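Local coordinates for protein L-ornithine N(5)-monooxygenase (Pseudomonas aeruginosa, PDB 3S5W) that catalyses the FAD- and NADPH-dependent hydroxylation of the side-chain nitrogen of L-ornithine, the first step in making the hydroxamate groups of the siderophore pyoverdin, at residues L45-Q50 against P97-S102; V167-A172 against L177-R182; V339-A344 against L361-Y366. All coordinates share one frame; numbering follows the deposited sequence.

Overall arrangement
The three contacts lie in different parts of a flavoprotein that binds both FAD and NADP, and no two share a strand or helix. Interactions 1 and 2 belong to the FAD-binding half, with centres about 26 Å apart, whereas interaction 3 lies about 50 Å from interaction 1, centre to centre. Interaction 1 is mostly buried and joins a helix to a loop through one tyrosine, held by aliphatic contact and one hydrogen bond from a glutamine amide. Interaction 2, partly buried, is a true strand pairing, with backbone bonds and a polar cluster on one face. Interaction 3 is a surface contact between the outer strands of a small sheet, made by side chains alone, without a hydrogen bond across it.

Interaction 1 of 3, residues L45-Q50 against P97-S102; sequences LAIALQ and PTSPYS
Ile-47 on helix 40-56 and Tyr-101 in the loop before helix 103-109 mark the nearest backbone approach, with CA atoms 8.2 Å apart, so side chains alone bridge the gap. The tyrosine does most of the work. Ile-47 lies along the inner part of the phenol, its CG2 methyl 3.8 Å from Tyr-101 CD2, and its CD1 reaches back to Tyr-101 CB at 3.9 Å. The two side chains run past each other in opposite senses, the isoleucine meeting the ring obliquely. At the far end Gln-50 crosses the tyrosine at about a right angle. Its CG stands anti to the backbone N (chi1 173°) and the chain is extended, which carries the amide out to the phenol oxygen. There Gln-50 NE2 donates to Tyr-101 OH over 3.0 Å, a nearly straight bond (170° at the hydrogen) lying in the amide plane, with amide and ring only 20° from coplanar. The bond would restrain the amide's rotation at the exposed end, while Ile-47 and the ring are buried. Within the loop, Ser-99 OG accepts from Tyr-101 N at 3.1 Å in an ST turn, inside a type I beta turn, and Pro-100 CG sits over one ring face. Ser-102 then caps helix 103-109 through Asn-105 N. Helix 126-137 supplies Val-136, which touches both Ile-47 and Tyr-101, and His-139 meets the tyrosine edge-to-face. Helix 40-56, the first helix of the Rossmann-type FAD unit, packs elsewhere on strand 61-65 and helix 432-447.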
loop_
_atom_site.group_PDB
_atom_site.type_symbol
_atom_site.label_atom_id
_atom_site.label_comp_id
_atom_site.label_asym_id
_atom_site.label_seq_id
_atom_site.Cartn_x
_atom_site.Cartn_y
_atom_site.Cartn_z
ATOM N N LEU A 45 -15.129 -2.614 1.208
ATOM C CA LEU A 45 -15.946 -3.823 1.287
ATOM C C LEU A 45 -17.065 -3.752 2.373
ATOM O O LEU A 45 -18.206 -4.132 2.090
ATOM C CB LEU A 45 -15.061 -5.049 1.493
ATOM C CG LEU A 45 -15.791 -6.403 1.614
ATOM C CD1 LEU A 45 -16.589 -6.682 0.333
ATOM C CD2 LEU A 45 -14.715 -7.456 1.805
ATOM N N ALA A 46 -16.752 -3.252 3.567
ATOM C CA ALA A 46 -17.739 -3.074 4.643
ATOM C C ALA A 46 -18.897 -2.171 4.181
ATOM O O ALA A 46 -20.095 -2.428 4.481
ATOM C CB ALA A 46 -17.060 -2.455 5.897
ATOM N N ILE A 47 -18.547 -1.109 3.455
ATOM C CA ILE A 47 -19.567 -0.223 2.874
ATOM C C ILE A 47 -20.455 -0.965 1.879
ATOM O O ILE A 47 -21.695 -0.850 1.925
ATOM C CB ILE A 47 -18.937 1.009 2.164
ATOM C CG1 ILE A 47 -18.155 1.852 3.157
ATOM C CG2 ILE A 47 -20.010 1.833 1.440
ATOM C CD1 ILE A 47 -17.197 2.864 2.482
ATOM N N ALA A 48 -19.836 -1.711 0.970
ATOM C CA ALA A 48 -20.603 -2.397 -0.065
ATOM C C ALA A 48 -21.517 -3.483 0.554
ATOM O O ALA A 48 -22.665 -3.683 0.098
ATOM C CB ALA A 48 -19.687 -2.995 -1.078
ATOM N N LEU A 49 -21.014 -4.141 1.597
ATOM C CA LEU A 49 -21.815 -5.122 2.374
ATOM C C LEU A 49 -23.012 -4.467 3.026
ATOM O O LEU A 49 -24.125 -5.001 2.937
ATOM C CB LEU A 49 -20.974 -5.853 3.433
ATOM C CG LEU A 49 -19.907 -6.814 2.919
ATOM C CD1 LEU A 49 -18.954 -7.235 4.041
ATOM C CD2 LEU A 49 -20.511 -8.001 2.201
ATOM N N GLN A 50 -22.790 -3.306 3.649
ATOM C CA GLN A 50 -23.869 -2.513 4.262
ATOM C C GLN A 50 -24.958 -2.071 3.260
ATOM O O GLN A 50 -26.157 -2.062 3.612
ATOM C CB GLN A 50 -23.316 -1.316 5.058
ATOM C CG GLN A 50 -24.395 -0.360 5.564
ATOM C CD GLN A 50 -23.845 0.774 6.403
ATOM O OE1 GLN A 50 -23.886 0.725 7.634
ATOM N NE2 GLN A 50 -23.320 1.800 5.745
ATOM N N PRO A 97 -22.149 7.558 -6.060
ATOM C CA PRO A 97 -21.873 8.921 -5.622
ATOM C C PRO A 97 -22.807 9.434 -4.550
ATOM O O PRO A 97 -22.474 10.421 -3.904
ATOM C CB PRO A 97 -22.087 9.753 -6.898
ATOM C CG PRO A 97 -21.758 8.831 -7.984
ATOM C CD PRO A 97 -22.334 7.488 -7.513
ATOM N N THR A 98 -23.969 8.784 -4.376
ATOM C CA THR A 98 -24.925 9.207 -3.344
ATOM C C THR A 98 -24.598 8.608 -1.951
ATOM O O THR A 98 -25.267 8.910 -0.957
ATOM C CB THR A 98 -26.413 8.870 -3.710
ATOM O OG1 THR A 98 -26.643 7.468 -3.556
ATOM C CG2 THR A 98 -26.763 9.288 -5.125
ATOM N N SER A 99 -23.564 7.768 -1.871
ATOM C CA SER A 99 -23.161 7.217 -0.569
ATOM C C SER A 99 -22.806 8.315 0.429
ATOM O O SER A 99 -22.187 9.327 0.046
ATOM C CB SER A 99 -21.967 6.260 -0.745
ATOM O OG SER A 99 -21.498 5.855 0.523
ATOM N N PRO A 100 -23.180 8.138 1.716
ATOM C CA PRO A 100 -22.757 9.117 2.711
ATOM C C PRO A 100 -21.246 9.055 3.007
ATOM O O PRO A 100 -20.721 9.913 3.719
ATOM C CB PRO A 100 -23.583 8.737 3.955
ATOM C CG PRO A 100 -23.908 7.291 3.766
ATOM C CD PRO A 100 -24.056 7.089 2.302
ATOM N N TYR A 101 -20.556 8.080 2.420
ATOM C CA TYR A 101 -19.116 7.929 2.655
ATOM C C TYR A 101 -18.237 8.498 1.545
ATOM O O TYR A 101 -17.067 8.180 1.517
ATOM C CB TYR A 101 -18.749 6.434 2.901
ATOM C CG TYR A 101 -19.604 5.860 4.006
ATOM C CD1 TYR A 101 -19.581 6.403 5.280
ATOM C CD2 TYR A 101 -20.478 4.799 3.741
ATOM C CE1 TYR A 101 -20.413 5.874 6.311
ATOM C CE2 TYR A 101 -21.285 4.263 4.736
ATOM C CZ TYR A 101 -21.243 4.798 6.008
ATOM O OH TYR A 101 -22.047 4.245 6.963
ATOM N N SER A 102 -18.802 9.315 0.648
ATOM C CA SER A 102 -17.981 9.962 -0.385
ATOM C C SER A 102 -17.043 10.983 0.268
ATOM O O SER A 102 -17.305 11.502 1.375
ATOM C CB SER A 102 -18.859 10.643 -1.436
ATOM O OG SER A 102 -19.531 11.761 -0.871
#

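Interaction 2 of 3, residues V167-A172 against L177-R182; sequences VISRNA and LVRTTR. With PO4 (phosphate ion), chain D.
Ser-169 and Leu-177 form a hydrogen-bonded antiparallel pair, Leu-177 N reaching Ser-169 O at 2.7 Å, and Val-167 with Arg-179 makes the next such pair. Between them Ile-168 and Val-178 are a non-hydrogen-bonded pair whose side chains lie side by side on one face, Ile-168 CG1 4.1 Å from Val-178 CG2. The other face carries Val-167, Ser-169, Leu-177 and Arg-179. Val-167 CG2 rests on Thr-181 CG2 at 3.8 Å, while Ser-169 OG lies 3.5 Å from Leu-177 CB. The serine hydroxyl sits between its own N and carbonyl carbon (chi1 65°), a rotation that turns it toward a water and the end of Arg-179. That water takes a hydrogen from Arg-179 NH1 at 2.8 Å and gives its own to Val-167 O and Ser-169 OG, so it ties both strands together. Arg-179 runs out extended from CG to NE and presents the edge of its guanidinium to a phosphate ion, probably from the crystallisation liquor. Arg-179 NE donates to phosphate O2 at 2.8 Å and Arg-179 NH2 to phosphate O4 at 2.9 Å, a two-pronged grip at the guanidinium edge, with the phosphorus in its plane. Farther out, Glu-148 OE1 is hydrogen-bonded to Ser-169 OG and forms a salt bridge with Arg-179 NH1, the nitrogen not used by the phosphate, and Arg-145 NE is a second donor to the ion. Strand 148-158 pairs with strand 161-171, and strand 30-36 with strand 176-181. Val-167 touches Val-150, an FAD-binding residue. The hairpin is thus the last turn of a three-stranded antiparallel meander joined to the parallel strands of the FAD domain, an addition familiar in flavoproteins with two dinucleotide-binding domains.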
loop_
_atom_site.group_PDB
_atom_site.type_symbol
_atom_site.label_atom_id
_atom_site.label_comp_id
_atom_site.label_asym_id
_atom_site.label_seq_id
_atom_site.Cartn_x
_atom_site.Cartn_y
_atom_site.Cartn_z
ATOM N N VAL A 167 -9.781 -18.642 12.571
ATOM C CA VAL A 167 -8.909 -17.485 12.442
ATOM C C VAL A 167 -8.238 -17.252 13.785
ATOM O O VAL A 167 -8.916 -16.992 14.780
ATOM C CB VAL A 167 -9.710 -16.214 11.977
ATOM C CG1 VAL A 167 -8.774 -14.995 11.836
ATOM C CG2 VAL A 167 -10.495 -16.490 10.679
ATOM N N ILE A 168 -6.912 -17.344 13.809
ATOM C CA ILE A 168 -6.141 -17.200 15.027
ATOM C C ILE A 168 -5.486 -15.816 15.055
ATOM O O ILE A 168 -4.702 -15.482 14.176
ATOM C CB ILE A 168 -5.008 -18.299 15.145
ATOM C CG1 ILE A 168 -5.576 -19.719 15.327
ATOM C CG2 ILE A 168 -4.134 -18.009 16.359
ATOM C CD1 ILE A 168 -6.275 -20.318 14.169
ATOM N N SER A 169 -5.793 -15.032 16.071
ATOM C CA SER A 169 -5.205 -13.710 16.205
ATOM C C SER A 169 -4.601 -13.487 17.598
ATOM O O SER A 169 -4.875 -14.252 18.547
ATOM C CB SER A 169 -6.240 -12.621 15.851
ATOM O OG SER A 169 -7.327 -12.583 16.765
ATOM N N ARG A 170 -3.778 -12.450 17.711
ATOM C CA ARG A 170 -3.149 -12.076 18.956
ATOM C C ARG A 170 -3.490 -10.600 19.180
ATOM O O ARG A 170 -3.403 -9.799 18.238
ATOM C CB ARG A 170 -1.629 -12.285 18.864
ATOM C CG ARG A 170 -0.856 -11.879 20.147
ATOM C CD ARG A 170 0.638 -12.258 20.131
ATOM N NE ARG A 170 1.403 -11.563 19.094
ATOM C CZ ARG A 170 2.105 -12.168 18.133
ATOM N NH1 ARG A 170 2.165 -13.500 18.065
ATOM N NH2 ARG A 170 2.763 -11.442 17.237
ATOM N N ASN A 171 -3.929 -10.236 20.380
ATOM C CA ASN A 171 -4.144 -8.815 20.669
ATOM C C ASN A 171 -2.870 -8.134 21.195
ATOM O O ASN A 171 -1.810 -8.771 21.306
ATOM C CB ASN A 171 -5.404 -8.542 21.526
ATOM C CG ASN A 171 -5.273 -9.036 22.974
ATOM O OD1 ASN A 171 -4.166 -9.217 23.498
ATOM N ND2 ASN A 171 -6.411 -9.276 23.607
ATOM N N ALA A 172 -2.973 -6.840 21.481
ATOM C CA ALA A 172 -1.789 -6.041 21.818
ATOM C C ALA A 172 -1.219 -6.455 23.191
ATOM O O ALA A 172 0.002 -6.445 23.397
ATOM C CB ALA A 172 -2.113 -4.533 21.743
ATOM N N LEU A 177 -6.650 -15.121 20.343
ATOM C CA LEU A 177 -8.073 -15.230 20.083
ATOM C C LEU A 177 -8.303 -16.198 18.932
ATOM O O LEU A 177 -7.537 -16.223 17.965
ATOM C CB LEU A 177 -8.670 -13.852 19.769
ATOM C CG LEU A 177 -8.946 -12.869 20.926
ATOM C CD1 LEU A 177 -7.746 -11.979 21.234
ATOM C CD2 LEU A 177 -10.110 -11.974 20.561
ATOM N N VAL A 178 -9.330 -17.028 19.054
ATOM C CA VAL A 178 -9.672 -17.982 17.998
ATOM C C VAL A 178 -11.131 -17.742 17.652
ATOM O O VAL A 178 -11.985 -17.717 18.540
ATOM C CB VAL A 178 -9.381 -19.481 18.422
ATOM C CG1 VAL A 178 -9.815 -20.472 17.339
ATOM C CG2 VAL A 178 -7.900 -19.665 18.740
ATOM N N ARG A 179 -11.409 -17.496 16.373
ATOM C CA ARG A 179 -12.770 -17.264 15.894
ATOM C C ARG A 179 -13.054 -18.161 14.706
ATOM O O ARG A 179 -12.144 -18.606 14.006
ATOM C CB ARG A 179 -12.982 -15.797 15.474
ATOM C CG ARG A 179 -12.952 -14.775 16.584
ATOM C CD ARG A 179 -13.244 -13.421 15.960
ATOM N NE ARG A 179 -13.163 -12.315 16.907
ATOM C CZ ARG A 179 -12.052 -11.648 17.211
ATOM N NH1 ARG A 179 -10.878 -11.997 16.686
ATOM N NH2 ARG A 179 -12.114 -10.643 18.068
ATOM N N THR A 180 -14.330 -18.398 14.460
ATOM C CA THR A 180 -14.747 -19.287 13.424
ATOM C C THR A 180 -15.557 -18.521 12.367
ATOM O O THR A 180 -16.360 -17.662 12.709
ATOM C CB THR A 180 -15.563 -20.448 14.066
ATOM O OG1 THR A 180 -14.674 -21.190 14.903
ATOM C CG2 THR A 180 -16.094 -21.374 13.021
ATOM N N THR A 181 -15.338 -18.850 11.093
ATOM C CA THR A 181 -15.982 -18.136 9.977
ATOM C C THR A 181 -16.280 -19.004 8.755
ATOM O O THR A 181 -15.508 -19.901 8.431
ATOM C CB THR A 181 -15.126 -16.880 9.544
ATOM O OG1 THR A 181 -15.868 -16.099 8.595
ATOM C CG2 THR A 181 -13.799 -17.295 8.913
ATOM N N ARG A 182 -17.390 -18.717 8.070
ATOM C CA ARG A 182 -17.742 -19.358 6.781
ATOM C C ARG A 182 -16.907 -18.856 5.568
ATOM O O ARG A 182 -16.787 -19.539 4.540
ATOM C CB ARG A 182 -19.250 -19.169 6.464
ATOM C CG ARG A 182 -20.213 -19.590 7.604
ATOM C CD ARG A 182 -21.676 -19.370 7.246
ATOM N NE ARG A 182 -22.573 -20.040 8.198
ATOM C CZ ARG A 182 -23.103 -19.479 9.292
ATOM N NH1 ARG A 182 -22.843 -18.208 9.605
ATOM N NH2 ARG A 182 -23.912 -20.191 10.074
HETATM P P PO4 D . -15.682 -10.671 19.361
HETATM O O1 PO4 D . -16.920 -10.185 18.641
HETATM O O2 PO4 D . -15.245 -11.948 18.679
HETATM O O3 PO4 D . -16.032 -10.908 20.816
HETATM O O4 PO4 D . -14.559 -9.651 19.335
HETATM O O HOH W 1 -9.458 -14.226 15.749
#

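Interaction 3 of 3, residues V339-A344 against L361-Y366; sequences VERATA and LSVETY
Glu-340 and Leu-361 meet across the face of a three-stranded antiparallel sheet in which strand 348-355 lies between strands 337-345 and 361-366. The two outer strands share no backbone bond, and their nearest CA atoms, those of Glu-340 and Leu-361, are 8.8 Å apart. The whole contact sits on the solvent face of the sheet. Its closer part is the meeting of these two side chains, which pass at a slant, with Glu-340 OE1 3.8 Å from the Leu-361 CD1 methyl. Leu-361 CG is anti to the backbone N (chi1 -177°), which carries the CD1 branch toward Glu-340, over the middle strand, where the leucine also touches Arg-354. Glu-340 OE2 forms a salt bridge with NE of that arginine, on the middle strand, and the leucine methyl approaches the carboxylate at OE1. Glu-340 and Arg-341 both point toward the far strand although they are neighbours in sequence. Both are hydrogen-bonded through their backbones to Ala-352, and Glu-340 has a helix-like psi of -27°, consistent with a classic beta bulge. The other face is the packed one: Ala-342 and Tyr-366 lie on Leu-351, with no direct contact between the outer strands, and the tyrosine hydroxyl bonds to Asp-256 in the NADP-binding part of the protein. Back on the solvent face, the looser part is sparse. Arg-341 NH2 forms a salt bridge with Glu-350 OE2 of the middle strand and offers Val-363 only a glancing approach, the guanidinium edge coming near the valine with Arg-341 NH2 4.2 Å from Val-363 CG2.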
loop_
_atom_site.group_PDB
_atom_site.type_symbol
_atom_site.label_atom_id
_atom_site.label_comp_id
_atom_site.label_asym_id
_atom_site.label_seq_id
_atom_site.Cartn_x
_atom_site.Cartn_y
_atom_site.Cartn_z
ATOM N N VAL A 339 24.384 0.095 -4.354
ATOM C CA VAL A 339 25.026 -0.317 -3.111
ATOM C C VAL A 339 25.563 -1.744 -3.264
ATOM O O VAL A 339 24.795 -2.688 -3.382
ATOM C CB VAL A 339 24.070 -0.249 -1.893
ATOM C CG1 VAL A 339 24.871 -0.618 -0.624
ATOM C CG2 VAL A 339 23.489 1.166 -1.747
ATOM N N GLU A 340 26.887 -1.883 -3.263
ATOM C CA GLU A 340 27.523 -3.214 -3.409
ATOM C C GLU A 340 27.804 -3.890 -2.072
ATOM O O GLU A 340 27.826 -5.100 -1.991
ATOM C CB GLU A 340 28.826 -3.108 -4.201
ATOM C CG GLU A 340 28.596 -2.881 -5.660
ATOM C CD GLU A 340 29.818 -3.242 -6.520
ATOM O OE1 GLU A 340 30.933 -3.506 -5.988
ATOM O OE2 GLU A 340 29.623 -3.265 -7.739
ATOM N N ARG A 341 28.001 -3.089 -1.030
ATOM C CA ARG A 341 28.245 -3.588 0.323
ATOM C C ARG A 341 27.666 -2.561 1.306
ATOM O O ARG A 341 27.737 -1.365 1.063
ATOM C CB ARG A 341 29.770 -3.768 0.560
ATOM C CG ARG A 341 30.118 -4.365 1.953
ATOM C CD ARG A 341 31.629 -4.397 2.325
ATOM N NE ARG A 341 32.408 -3.193 1.988
ATOM C CZ ARG A 341 32.419 -2.040 2.667
ATOM N NH1 ARG A 341 31.654 -1.863 3.738
ATOM N NH2 ARG A 341 33.181 -1.034 2.259
ATOM N N ALA A 342 27.094 -3.023 2.411
ATOM C CA ALA A 342 26.661 -2.109 3.474
ATOM C C ALA A 342 27.110 -2.695 4.802
ATOM O O ALA A 342 26.804 -3.854 5.087
ATOM C CB ALA A 342 25.143 -1.935 3.445
ATOM N N THR A 343 27.868 -1.918 5.575
ATOM C CA THR A 343 28.492 -2.435 6.783
ATOM C C THR A 343 28.219 -1.490 7.954
ATOM O O THR A 343 28.403 -0.282 7.821
ATOM C CB THR A 343 30.050 -2.581 6.598
ATOM O OG1 THR A 343 30.326 -3.287 5.378
ATOM C CG2 THR A 343 30.681 -3.328 7.800
ATOM N N ALA A 344 27.788 -2.041 9.087
ATOM C CA ALA A 344 27.704 -1.294 10.345
ATOM C C ALA A 344 29.108 -1.023 10.897
ATOM O O ALA A 344 29.915 -1.949 11.010
ATOM C CB ALA A 344 26.877 -2.070 11.389
ATOM N N LEU A 361 34.225 2.555 -7.725
ATOM C CA LEU A 361 33.672 2.233 -6.429
ATOM C C LEU A 361 34.159 3.266 -5.441
ATOM O O LEU A 361 35.366 3.526 -5.346
ATOM C CB LEU A 361 34.092 0.830 -5.988
ATOM C CG LEU A 361 33.533 0.298 -4.657
ATOM C CD1 LEU A 361 32.074 -0.072 -4.841
ATOM C CD2 LEU A 361 34.336 -0.906 -4.178
ATOM N N SER A 362 33.221 3.891 -4.735
ATOM C CA SER A 362 33.576 4.763 -3.621
ATOM C C SER A 362 32.887 4.296 -2.335
ATOM O O SER A 362 31.956 3.490 -2.358
ATOM C CB SER A 362 33.246 6.220 -3.919
ATOM O OG SER A 362 31.906 6.332 -4.343
ATOM N N VAL A 363 33.396 4.786 -1.222
ATOM C CA VAL A 363 32.959 4.349 0.080
ATOM C C VAL A 363 32.451 5.597 0.776
ATOM O O VAL A 363 33.200 6.555 0.916
ATOM C CB VAL A 363 34.135 3.691 0.870
ATOM C CG1 VAL A 363 33.731 3.399 2.289
ATOM C CG2 VAL A 363 34.562 2.393 0.212
ATOM N N GLU A 364 31.179 5.607 1.171
ATOM C CA GLU A 364 30.648 6.749 1.930
ATOM C C GLU A 364 29.999 6.250 3.215
ATOM O O GLU A 364 29.333 5.230 3.214
ATOM C CB GLU A 364 29.609 7.552 1.115
ATOM C CG GLU A 364 30.072 8.041 -0.279
ATOM C CD GLU A 364 31.098 9.193 -0.258
ATOM O OE1 GLU A 364 31.067 10.034 0.666
ATOM O OE2 GLU A 364 31.929 9.259 -1.205
ATOM N N THR A 365 30.163 7.007 4.284
ATOM C CA THR A 365 29.571 6.642 5.574
ATOM C C THR A 365 28.427 7.581 5.956
ATOM O O THR A 365 28.577 8.818 5.891
ATOM C CB THR A 365 30.658 6.603 6.679
ATOM O OG1 THR A 365 31.624 5.607 6.333
ATOM C CG2 THR A 365 30.063 6.226 8.054
ATOM N N TYR A 366 27.306 6.981 6.369
ATOM C CA TYR A 366 26.064 7.703 6.660
ATOM C C TYR A 366 25.642 7.471 8.098
ATOM O O TYR A 366 25.889 6.401 8.656
ATOM C CB TYR A 366 24.956 7.236 5.706
ATOM C CG TYR A 366 25.295 7.567 4.261
ATOM C CD1 TYR A 366 25.029 8.842 3.725
ATOM C CD2 TYR A 366 25.902 6.631 3.450
ATOM C CE1 TYR A 366 25.365 9.148 2.398
ATOM C CE2 TYR A 366 26.241 6.925 2.138
ATOM C CZ TYR A 366 25.983 8.173 1.615
ATOM O OH TYR A 366 26.345 8.428 0.295
#